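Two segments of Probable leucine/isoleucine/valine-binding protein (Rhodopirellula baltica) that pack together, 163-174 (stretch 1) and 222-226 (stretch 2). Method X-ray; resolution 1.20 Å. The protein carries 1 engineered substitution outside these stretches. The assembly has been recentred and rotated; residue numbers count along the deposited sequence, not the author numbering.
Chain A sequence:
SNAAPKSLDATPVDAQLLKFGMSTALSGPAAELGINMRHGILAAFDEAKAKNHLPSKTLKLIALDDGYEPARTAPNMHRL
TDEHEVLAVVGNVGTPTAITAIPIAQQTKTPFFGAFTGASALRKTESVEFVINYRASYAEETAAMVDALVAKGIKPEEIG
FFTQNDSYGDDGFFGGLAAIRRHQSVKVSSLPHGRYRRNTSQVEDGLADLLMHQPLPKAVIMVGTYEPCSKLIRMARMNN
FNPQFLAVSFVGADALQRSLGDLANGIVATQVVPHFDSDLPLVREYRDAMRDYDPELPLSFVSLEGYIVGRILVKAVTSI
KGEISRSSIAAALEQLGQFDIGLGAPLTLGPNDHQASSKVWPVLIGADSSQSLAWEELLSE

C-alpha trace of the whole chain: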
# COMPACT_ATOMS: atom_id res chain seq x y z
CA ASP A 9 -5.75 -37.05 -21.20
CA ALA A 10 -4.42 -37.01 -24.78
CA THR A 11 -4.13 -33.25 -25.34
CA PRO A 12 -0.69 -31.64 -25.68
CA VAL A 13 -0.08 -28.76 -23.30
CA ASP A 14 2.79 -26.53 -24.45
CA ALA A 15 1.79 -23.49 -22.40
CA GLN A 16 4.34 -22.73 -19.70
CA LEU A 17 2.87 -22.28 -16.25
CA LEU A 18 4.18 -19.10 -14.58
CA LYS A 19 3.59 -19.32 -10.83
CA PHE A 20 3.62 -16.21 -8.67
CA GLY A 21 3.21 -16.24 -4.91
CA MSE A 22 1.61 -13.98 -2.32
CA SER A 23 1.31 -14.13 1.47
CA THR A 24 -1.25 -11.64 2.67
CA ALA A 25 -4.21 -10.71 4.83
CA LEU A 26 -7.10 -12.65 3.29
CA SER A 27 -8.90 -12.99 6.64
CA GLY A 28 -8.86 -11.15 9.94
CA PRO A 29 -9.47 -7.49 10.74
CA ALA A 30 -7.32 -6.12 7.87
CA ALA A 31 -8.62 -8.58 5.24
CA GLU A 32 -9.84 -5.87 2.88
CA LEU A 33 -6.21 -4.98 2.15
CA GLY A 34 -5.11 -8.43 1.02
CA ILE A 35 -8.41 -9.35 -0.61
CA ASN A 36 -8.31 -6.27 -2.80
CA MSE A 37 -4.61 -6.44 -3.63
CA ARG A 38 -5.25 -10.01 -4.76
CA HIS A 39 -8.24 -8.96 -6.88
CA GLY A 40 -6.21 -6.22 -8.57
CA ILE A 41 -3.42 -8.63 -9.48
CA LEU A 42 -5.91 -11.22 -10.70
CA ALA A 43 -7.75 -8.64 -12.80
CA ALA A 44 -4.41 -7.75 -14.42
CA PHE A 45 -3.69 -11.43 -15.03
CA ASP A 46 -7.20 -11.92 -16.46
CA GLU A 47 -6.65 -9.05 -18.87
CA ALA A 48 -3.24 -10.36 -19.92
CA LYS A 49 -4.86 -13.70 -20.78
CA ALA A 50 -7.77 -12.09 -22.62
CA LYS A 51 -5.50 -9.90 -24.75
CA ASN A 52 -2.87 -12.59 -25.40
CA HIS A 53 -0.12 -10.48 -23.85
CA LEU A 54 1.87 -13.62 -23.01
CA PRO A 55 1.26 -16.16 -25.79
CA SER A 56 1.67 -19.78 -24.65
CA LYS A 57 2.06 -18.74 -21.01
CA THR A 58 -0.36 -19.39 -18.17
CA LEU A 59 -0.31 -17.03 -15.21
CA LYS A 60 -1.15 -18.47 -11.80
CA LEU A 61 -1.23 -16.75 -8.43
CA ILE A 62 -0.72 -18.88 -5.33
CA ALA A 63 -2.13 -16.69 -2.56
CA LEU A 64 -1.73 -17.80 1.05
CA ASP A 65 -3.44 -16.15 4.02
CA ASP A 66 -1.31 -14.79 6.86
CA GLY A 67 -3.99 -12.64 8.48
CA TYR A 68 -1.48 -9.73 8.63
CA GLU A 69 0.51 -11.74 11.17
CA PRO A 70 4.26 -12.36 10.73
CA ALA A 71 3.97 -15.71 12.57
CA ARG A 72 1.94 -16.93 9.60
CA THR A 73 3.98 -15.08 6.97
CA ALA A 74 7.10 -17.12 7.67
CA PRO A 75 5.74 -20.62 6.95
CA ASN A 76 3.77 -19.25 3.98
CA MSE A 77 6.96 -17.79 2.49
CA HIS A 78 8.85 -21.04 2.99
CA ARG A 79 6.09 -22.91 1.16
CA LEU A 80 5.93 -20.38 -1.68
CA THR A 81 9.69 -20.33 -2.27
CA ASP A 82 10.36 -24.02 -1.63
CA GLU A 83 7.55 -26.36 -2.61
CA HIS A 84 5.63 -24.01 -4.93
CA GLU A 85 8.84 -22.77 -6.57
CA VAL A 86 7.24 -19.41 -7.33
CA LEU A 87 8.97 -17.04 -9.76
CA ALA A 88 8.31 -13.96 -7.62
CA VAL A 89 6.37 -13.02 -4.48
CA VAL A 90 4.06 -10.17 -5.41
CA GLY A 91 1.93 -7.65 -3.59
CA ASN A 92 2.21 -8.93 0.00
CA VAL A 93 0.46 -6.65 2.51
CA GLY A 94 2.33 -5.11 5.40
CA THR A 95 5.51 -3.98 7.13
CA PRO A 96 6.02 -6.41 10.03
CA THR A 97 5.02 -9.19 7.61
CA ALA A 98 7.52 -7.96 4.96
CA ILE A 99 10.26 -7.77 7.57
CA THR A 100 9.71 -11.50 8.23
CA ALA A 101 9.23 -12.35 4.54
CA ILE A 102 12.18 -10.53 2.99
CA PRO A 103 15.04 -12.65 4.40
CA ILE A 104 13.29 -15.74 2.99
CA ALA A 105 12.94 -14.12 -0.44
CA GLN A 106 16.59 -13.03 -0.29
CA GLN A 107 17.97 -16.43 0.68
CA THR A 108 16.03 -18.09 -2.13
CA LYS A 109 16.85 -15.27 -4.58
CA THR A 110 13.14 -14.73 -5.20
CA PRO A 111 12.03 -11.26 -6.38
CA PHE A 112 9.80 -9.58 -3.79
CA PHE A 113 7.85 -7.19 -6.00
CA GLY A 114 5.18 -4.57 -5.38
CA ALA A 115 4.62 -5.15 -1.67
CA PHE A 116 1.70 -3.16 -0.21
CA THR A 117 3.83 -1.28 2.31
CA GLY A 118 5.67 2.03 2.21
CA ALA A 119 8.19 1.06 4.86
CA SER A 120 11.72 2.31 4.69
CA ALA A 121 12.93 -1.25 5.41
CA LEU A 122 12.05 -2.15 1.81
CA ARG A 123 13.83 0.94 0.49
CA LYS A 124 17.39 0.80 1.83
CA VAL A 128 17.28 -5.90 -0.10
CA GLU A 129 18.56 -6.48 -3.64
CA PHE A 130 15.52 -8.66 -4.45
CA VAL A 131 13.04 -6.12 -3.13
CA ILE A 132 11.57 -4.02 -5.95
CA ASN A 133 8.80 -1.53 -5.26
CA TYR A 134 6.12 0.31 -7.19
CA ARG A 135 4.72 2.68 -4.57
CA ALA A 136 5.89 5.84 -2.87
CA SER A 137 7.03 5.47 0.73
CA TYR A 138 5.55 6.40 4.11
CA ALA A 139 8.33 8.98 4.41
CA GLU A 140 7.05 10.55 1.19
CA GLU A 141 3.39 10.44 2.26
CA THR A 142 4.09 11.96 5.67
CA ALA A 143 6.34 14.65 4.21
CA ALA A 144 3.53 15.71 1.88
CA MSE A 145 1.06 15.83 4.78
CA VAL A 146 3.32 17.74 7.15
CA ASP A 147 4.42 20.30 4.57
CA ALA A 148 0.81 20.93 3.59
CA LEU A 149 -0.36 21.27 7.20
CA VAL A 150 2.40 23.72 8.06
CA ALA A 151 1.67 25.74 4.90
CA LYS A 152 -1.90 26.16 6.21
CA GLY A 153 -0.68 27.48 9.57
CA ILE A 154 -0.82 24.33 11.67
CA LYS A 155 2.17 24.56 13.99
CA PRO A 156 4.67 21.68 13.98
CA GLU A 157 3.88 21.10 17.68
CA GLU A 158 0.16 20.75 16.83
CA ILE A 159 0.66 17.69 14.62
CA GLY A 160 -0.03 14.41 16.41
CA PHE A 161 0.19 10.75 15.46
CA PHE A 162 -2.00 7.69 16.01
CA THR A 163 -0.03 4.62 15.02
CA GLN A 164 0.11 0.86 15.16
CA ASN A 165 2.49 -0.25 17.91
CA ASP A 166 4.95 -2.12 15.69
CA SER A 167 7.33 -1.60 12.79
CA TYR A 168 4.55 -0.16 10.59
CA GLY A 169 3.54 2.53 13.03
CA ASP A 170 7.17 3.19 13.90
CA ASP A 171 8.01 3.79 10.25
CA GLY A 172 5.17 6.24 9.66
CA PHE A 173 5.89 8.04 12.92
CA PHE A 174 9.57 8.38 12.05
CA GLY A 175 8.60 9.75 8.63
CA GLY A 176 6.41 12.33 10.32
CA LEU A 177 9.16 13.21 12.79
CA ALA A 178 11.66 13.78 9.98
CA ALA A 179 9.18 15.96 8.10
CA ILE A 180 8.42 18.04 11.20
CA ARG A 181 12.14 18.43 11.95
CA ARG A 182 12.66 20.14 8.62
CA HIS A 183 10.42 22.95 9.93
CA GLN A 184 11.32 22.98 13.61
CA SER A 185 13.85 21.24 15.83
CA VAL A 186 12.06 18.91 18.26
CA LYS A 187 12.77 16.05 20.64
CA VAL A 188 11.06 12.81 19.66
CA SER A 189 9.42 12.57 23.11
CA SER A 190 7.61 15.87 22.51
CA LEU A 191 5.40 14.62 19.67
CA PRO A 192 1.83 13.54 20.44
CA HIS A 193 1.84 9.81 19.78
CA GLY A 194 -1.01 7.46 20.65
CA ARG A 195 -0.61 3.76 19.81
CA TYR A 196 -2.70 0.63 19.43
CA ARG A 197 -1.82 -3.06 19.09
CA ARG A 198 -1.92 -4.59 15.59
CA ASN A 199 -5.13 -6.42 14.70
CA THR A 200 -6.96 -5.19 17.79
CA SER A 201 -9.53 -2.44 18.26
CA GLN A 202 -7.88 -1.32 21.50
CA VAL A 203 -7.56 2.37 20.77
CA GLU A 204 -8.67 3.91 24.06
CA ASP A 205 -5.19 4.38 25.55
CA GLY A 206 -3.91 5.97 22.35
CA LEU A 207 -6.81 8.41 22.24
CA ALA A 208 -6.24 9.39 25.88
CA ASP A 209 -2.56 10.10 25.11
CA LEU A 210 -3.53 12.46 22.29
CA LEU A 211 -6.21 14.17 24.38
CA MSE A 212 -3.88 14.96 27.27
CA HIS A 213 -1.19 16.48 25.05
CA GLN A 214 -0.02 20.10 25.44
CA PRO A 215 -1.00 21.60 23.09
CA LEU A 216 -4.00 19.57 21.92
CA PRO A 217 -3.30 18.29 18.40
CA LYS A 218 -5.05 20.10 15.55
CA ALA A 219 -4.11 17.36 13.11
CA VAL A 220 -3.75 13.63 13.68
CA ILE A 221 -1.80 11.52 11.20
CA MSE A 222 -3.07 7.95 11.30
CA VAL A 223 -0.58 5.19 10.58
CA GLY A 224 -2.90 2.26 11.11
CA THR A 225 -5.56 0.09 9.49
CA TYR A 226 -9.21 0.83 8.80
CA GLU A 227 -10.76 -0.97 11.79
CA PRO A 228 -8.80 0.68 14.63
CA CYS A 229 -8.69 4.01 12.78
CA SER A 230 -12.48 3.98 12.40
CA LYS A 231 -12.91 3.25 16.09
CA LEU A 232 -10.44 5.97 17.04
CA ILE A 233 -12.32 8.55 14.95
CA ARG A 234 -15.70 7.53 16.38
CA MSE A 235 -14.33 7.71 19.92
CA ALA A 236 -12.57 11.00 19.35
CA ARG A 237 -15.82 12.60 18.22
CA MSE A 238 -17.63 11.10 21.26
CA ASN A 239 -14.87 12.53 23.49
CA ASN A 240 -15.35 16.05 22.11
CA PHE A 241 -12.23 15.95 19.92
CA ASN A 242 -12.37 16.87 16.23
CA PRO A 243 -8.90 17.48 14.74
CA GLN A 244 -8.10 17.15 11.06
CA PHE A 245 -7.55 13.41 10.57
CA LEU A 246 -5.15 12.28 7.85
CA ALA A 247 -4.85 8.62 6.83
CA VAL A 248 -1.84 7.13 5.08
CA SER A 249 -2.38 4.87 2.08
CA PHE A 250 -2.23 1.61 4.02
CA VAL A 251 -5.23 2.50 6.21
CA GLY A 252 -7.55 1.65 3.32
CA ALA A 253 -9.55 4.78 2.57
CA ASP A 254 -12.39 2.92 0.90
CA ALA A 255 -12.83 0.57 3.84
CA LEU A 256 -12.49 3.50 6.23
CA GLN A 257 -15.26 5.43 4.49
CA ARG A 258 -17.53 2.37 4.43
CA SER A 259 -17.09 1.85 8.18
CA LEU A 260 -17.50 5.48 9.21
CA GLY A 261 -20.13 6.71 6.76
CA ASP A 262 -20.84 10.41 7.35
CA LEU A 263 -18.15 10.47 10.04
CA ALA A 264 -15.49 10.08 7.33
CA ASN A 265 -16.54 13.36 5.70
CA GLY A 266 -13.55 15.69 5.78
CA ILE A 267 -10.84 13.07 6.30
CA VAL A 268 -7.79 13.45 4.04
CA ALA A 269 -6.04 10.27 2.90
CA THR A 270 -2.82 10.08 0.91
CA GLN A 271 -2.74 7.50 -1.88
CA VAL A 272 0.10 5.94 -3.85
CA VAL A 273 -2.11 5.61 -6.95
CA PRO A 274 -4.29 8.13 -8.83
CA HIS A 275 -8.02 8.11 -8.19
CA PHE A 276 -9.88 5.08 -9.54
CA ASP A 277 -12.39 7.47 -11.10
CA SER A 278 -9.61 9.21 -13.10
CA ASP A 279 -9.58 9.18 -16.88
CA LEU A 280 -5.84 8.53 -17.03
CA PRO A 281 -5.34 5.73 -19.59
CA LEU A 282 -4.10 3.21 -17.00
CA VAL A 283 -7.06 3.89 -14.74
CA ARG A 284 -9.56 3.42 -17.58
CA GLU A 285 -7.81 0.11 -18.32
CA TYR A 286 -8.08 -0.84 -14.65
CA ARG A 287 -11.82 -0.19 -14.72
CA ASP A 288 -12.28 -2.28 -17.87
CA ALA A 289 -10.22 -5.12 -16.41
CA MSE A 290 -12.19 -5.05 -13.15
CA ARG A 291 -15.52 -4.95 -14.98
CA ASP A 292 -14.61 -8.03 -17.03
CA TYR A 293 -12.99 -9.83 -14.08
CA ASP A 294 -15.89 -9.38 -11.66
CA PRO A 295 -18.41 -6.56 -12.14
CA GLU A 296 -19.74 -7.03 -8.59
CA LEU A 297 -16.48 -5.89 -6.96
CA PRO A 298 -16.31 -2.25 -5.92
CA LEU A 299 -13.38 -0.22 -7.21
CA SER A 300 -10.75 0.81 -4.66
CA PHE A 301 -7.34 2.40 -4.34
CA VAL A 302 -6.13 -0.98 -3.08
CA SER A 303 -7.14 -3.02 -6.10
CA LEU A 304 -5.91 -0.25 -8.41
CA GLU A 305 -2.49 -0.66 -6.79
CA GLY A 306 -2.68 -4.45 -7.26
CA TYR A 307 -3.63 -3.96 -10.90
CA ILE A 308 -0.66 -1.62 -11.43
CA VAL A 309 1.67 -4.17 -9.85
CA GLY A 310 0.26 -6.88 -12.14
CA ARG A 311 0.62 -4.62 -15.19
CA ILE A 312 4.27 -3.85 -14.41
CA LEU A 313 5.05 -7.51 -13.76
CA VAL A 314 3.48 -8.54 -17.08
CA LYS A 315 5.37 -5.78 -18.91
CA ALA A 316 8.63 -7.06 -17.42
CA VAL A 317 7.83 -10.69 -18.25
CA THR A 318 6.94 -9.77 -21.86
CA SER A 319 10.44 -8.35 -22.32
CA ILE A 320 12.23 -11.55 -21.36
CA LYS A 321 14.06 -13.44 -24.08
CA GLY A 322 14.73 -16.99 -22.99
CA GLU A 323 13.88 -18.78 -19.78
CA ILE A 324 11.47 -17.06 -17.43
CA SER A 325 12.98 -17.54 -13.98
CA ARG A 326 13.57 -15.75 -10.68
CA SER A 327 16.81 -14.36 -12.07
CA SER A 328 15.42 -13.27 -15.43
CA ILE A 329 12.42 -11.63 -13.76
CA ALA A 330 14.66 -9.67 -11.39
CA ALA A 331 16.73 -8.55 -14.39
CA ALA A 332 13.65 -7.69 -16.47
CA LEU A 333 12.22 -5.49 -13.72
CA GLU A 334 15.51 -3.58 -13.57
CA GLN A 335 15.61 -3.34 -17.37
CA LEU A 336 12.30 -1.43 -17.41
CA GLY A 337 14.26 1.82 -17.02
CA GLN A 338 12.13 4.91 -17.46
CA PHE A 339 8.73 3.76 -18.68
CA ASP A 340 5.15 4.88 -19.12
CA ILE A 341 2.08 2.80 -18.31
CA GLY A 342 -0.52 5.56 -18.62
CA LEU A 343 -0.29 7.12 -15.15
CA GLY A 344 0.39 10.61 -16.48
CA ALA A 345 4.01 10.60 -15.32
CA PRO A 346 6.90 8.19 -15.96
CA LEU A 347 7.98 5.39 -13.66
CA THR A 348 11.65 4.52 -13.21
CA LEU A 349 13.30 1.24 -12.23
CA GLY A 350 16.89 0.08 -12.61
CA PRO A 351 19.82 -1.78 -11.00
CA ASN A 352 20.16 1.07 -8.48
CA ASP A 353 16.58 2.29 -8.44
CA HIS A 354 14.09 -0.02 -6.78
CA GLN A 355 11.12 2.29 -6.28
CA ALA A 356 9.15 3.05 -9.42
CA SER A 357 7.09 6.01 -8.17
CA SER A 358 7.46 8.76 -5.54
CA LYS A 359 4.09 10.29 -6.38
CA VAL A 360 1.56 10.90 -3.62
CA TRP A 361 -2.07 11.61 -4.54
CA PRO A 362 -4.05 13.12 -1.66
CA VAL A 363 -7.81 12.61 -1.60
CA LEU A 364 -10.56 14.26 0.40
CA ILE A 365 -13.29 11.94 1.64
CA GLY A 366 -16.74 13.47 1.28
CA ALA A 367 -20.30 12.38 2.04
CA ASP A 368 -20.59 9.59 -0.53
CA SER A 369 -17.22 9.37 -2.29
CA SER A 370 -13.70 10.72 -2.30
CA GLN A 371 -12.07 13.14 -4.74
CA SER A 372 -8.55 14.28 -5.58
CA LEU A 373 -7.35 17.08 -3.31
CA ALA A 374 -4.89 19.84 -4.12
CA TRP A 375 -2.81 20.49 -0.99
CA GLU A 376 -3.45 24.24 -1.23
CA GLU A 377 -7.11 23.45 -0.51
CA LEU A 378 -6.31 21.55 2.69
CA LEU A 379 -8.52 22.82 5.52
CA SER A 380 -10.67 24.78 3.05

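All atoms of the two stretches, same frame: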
# COMPACT_ATOMS: atom_id res chain seq x y z
N THR A 163 -0.73 5.63 15.81
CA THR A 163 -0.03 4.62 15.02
C THR A 163 -0.08 3.23 15.62
O THR A 163 -0.18 3.05 16.83
CB THR A 163 1.46 4.98 14.75
OG1 THR A 163 2.26 4.63 15.89
CG2 THR A 163 1.65 6.45 14.40
N GLN A 164 0.05 2.25 14.75
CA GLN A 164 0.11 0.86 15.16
C GLN A 164 1.41 0.62 15.92
O GLN A 164 2.47 1.13 15.52
CB GLN A 164 0.04 -0.01 13.92
CG GLN A 164 -0.26 -1.47 14.16
CD GLN A 164 -0.67 -2.11 12.87
OE1 GLN A 164 -1.78 -1.88 12.39
NE2 GLN A 164 0.24 -2.87 12.26
N ASN A 165 1.35 -0.12 17.01
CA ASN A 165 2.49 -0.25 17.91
C ASN A 165 3.43 -1.36 17.46
O ASN A 165 3.58 -2.38 18.13
CB ASN A 165 2.00 -0.48 19.34
CG ASN A 165 2.98 0.03 20.37
OD1 ASN A 165 4.00 0.63 20.03
ND2 ASN A 165 2.68 -0.21 21.64
N ASP A 166 4.06 -1.15 16.31
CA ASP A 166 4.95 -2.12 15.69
C ASP A 166 5.78 -1.41 14.63
O ASP A 166 5.80 -0.18 14.58
CB ASP A 166 4.19 -3.33 15.11
CG ASP A 166 3.24 -2.96 13.97
OD1 ASP A 166 3.30 -1.82 13.46
OD2 ASP A 166 2.45 -3.84 13.57
N SER A 167 6.45 -2.19 13.79
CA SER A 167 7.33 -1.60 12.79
C SER A 167 6.61 -0.75 11.74
O SER A 167 7.23 0.15 11.15
CB SER A 167 8.15 -2.68 12.10
OG SER A 167 7.30 -3.68 11.56
N TYR A 168 5.33 -1.00 11.50
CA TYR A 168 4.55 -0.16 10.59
C TYR A 168 4.36 1.22 11.19
O TYR A 168 4.71 2.25 10.58
CB TYR A 168 3.20 -0.83 10.29
CG TYR A 168 2.14 0.05 9.67
CD1 TYR A 168 2.45 1.01 8.70
CD2 TYR A 168 0.81 -0.11 10.03
CE1 TYR A 168 1.47 1.76 8.12
CE2 TYR A 168 -0.19 0.65 9.46
CZ TYR A 168 0.15 1.61 8.52
OH TYR A 168 -0.83 2.39 7.94
N GLY A 169 3.79 1.26 12.38
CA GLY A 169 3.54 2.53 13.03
C GLY A 169 4.83 3.28 13.29
O GLY A 169 4.88 4.51 13.11
N ASP A 170 5.86 2.57 13.71
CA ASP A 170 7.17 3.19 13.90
C ASP A 170 7.63 3.90 12.63
O ASP A 170 8.11 5.03 12.68
CB ASP A 170 8.24 2.14 14.25
CG ASP A 170 8.11 1.57 15.65
OD1 ASP A 170 7.27 2.02 16.46
OD2 ASP A 170 8.89 0.63 15.94
N ASP A 171 7.50 3.23 11.49
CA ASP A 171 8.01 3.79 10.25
C ASP A 171 7.27 5.06 9.85
O ASP A 171 7.89 6.05 9.44
CB ASP A 171 7.96 2.75 9.14
CG ASP A 171 8.84 3.12 7.97
OD1 ASP A 171 10.06 2.96 8.10
OD2 ASP A 171 8.31 3.59 6.95
N GLY A 172 5.95 5.05 9.96
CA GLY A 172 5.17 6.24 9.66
C GLY A 172 5.45 7.39 10.62
O GLY A 172 5.57 8.55 10.21
N PHE A 173 5.54 7.06 11.90
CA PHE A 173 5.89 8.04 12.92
C PHE A 173 7.25 8.68 12.63
O PHE A 173 7.40 9.90 12.69
CB PHE A 173 5.90 7.40 14.30
CG PHE A 173 6.29 8.35 15.39
CD1 PHE A 173 5.44 9.38 15.78
CD2 PHE A 173 7.51 8.22 16.03
CE1 PHE A 173 5.81 10.26 16.79
CE2 PHE A 173 7.89 9.09 17.04
CZ PHE A 173 7.03 10.11 17.41
N PHE A 174 8.24 7.86 12.34
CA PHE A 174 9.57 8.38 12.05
C PHE A 174 9.58 9.24 10.80
O PHE A 174 10.31 10.24 10.74
CB PHE A 174 10.58 7.24 11.99
CG PHE A 174 10.83 6.58 13.33
CD1 PHE A 174 10.80 7.33 14.49
CD2 PHE A 174 11.06 5.22 13.42
CE1 PHE A 174 11.03 6.74 15.73
CE2 PHE A 174 11.29 4.61 14.66
CZ PHE A 174 11.27 5.37 15.81
N MSE A 222 -2.74 9.32 10.93
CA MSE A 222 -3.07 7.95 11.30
C MSE A 222 -2.26 6.95 10.48
O MSE A 222 -2.38 6.87 9.25
CB MSE A 222 -4.57 7.69 11.09
CG MSE A 222 -5.44 8.66 11.87
SE MSE A 222 -7.34 8.28 11.82
CE MSE A 222 -7.57 8.26 9.89
N VAL A 223 -1.42 6.21 11.19
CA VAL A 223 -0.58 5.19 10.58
C VAL A 223 -1.08 3.86 11.14
O VAL A 223 -0.51 3.28 12.06
CB VAL A 223 0.92 5.42 10.90
CG1 VAL A 223 1.77 4.45 10.12
CG2 VAL A 223 1.34 6.87 10.61
N GLY A 224 -2.21 3.41 10.59
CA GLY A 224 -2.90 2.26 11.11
C GLY A 224 -3.68 1.55 10.04
O GLY A 224 -3.39 1.72 8.86
N THR A 225 -4.65 0.74 10.44
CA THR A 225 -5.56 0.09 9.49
C THR A 225 -6.98 0.57 9.73
O THR A 225 -7.29 1.17 10.77
CB THR A 225 -5.50 -1.43 9.61
OG1 THR A 225 -5.79 -1.80 10.97
CG2 THR A 225 -4.11 -1.95 9.21
N TYR A 226 -7.87 0.27 8.79
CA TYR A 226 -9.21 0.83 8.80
C TYR A 226 -10.01 0.55 10.05
O TYR A 226 -10.72 1.44 10.53
CB TYR A 226 -10.00 0.44 7.54
CG TYR A 226 -10.09 -1.04 7.28
CD1 TYR A 226 -9.12 -1.68 6.50
CD2 TYR A 226 -11.15 -1.80 7.76
CE1 TYR A 226 -9.20 -3.04 6.24
CE2 TYR A 226 -11.23 -3.16 7.50
CZ TYR A 226 -10.25 -3.77 6.74
OH TYR A 226 -10.29 -5.11 6.46

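Thr163 forms a parallel bridge with Val223, their CA atoms 4.5 Å apart and their side chains on the same face of the sheet, where Thr163 CG2 lies 3.7 Å from Val223 CB. The carbonyl of Val223 serves both strand residues of stretch 1: Thr163 CA makes a CA-H...O contact with Val223 O at 3.3 Å, and Gln164 N donates a hydrogen bond to Val223 O at 2.9 Å with an N-H...O angle of 155°. The Gln164 side chain reaches on to Thr225, OE1 standing 3.9 Å from Thr225 CG2, while its NE2 donates to Asp166 OD2 at 2.7 Å (161°).

Asp166 touches nothing in stretch 2 but caps the helix that does: its OD1 accepts weak bonds from Tyr168 N (2.9 Å, 130°) and Gly169 N (3.3 Å). Tyr168 then makes two distinct contacts. Val223 CG1 packs over one ring face, 3.4 Å from Tyr168 CE1, and at the ring edge Tyr168 OH donates to Gly224 O at 2.8 Å; Gly224 N, 3.2 Å from Tyr168 OH, is excluded by its poor angle.

One turn later, Gly172 CA sits 3.9 Å from Val223 CG1. An ideal CB here would fall 2.4 Å from Val223 CG1, a clash, so the bare backbone permits this close approach.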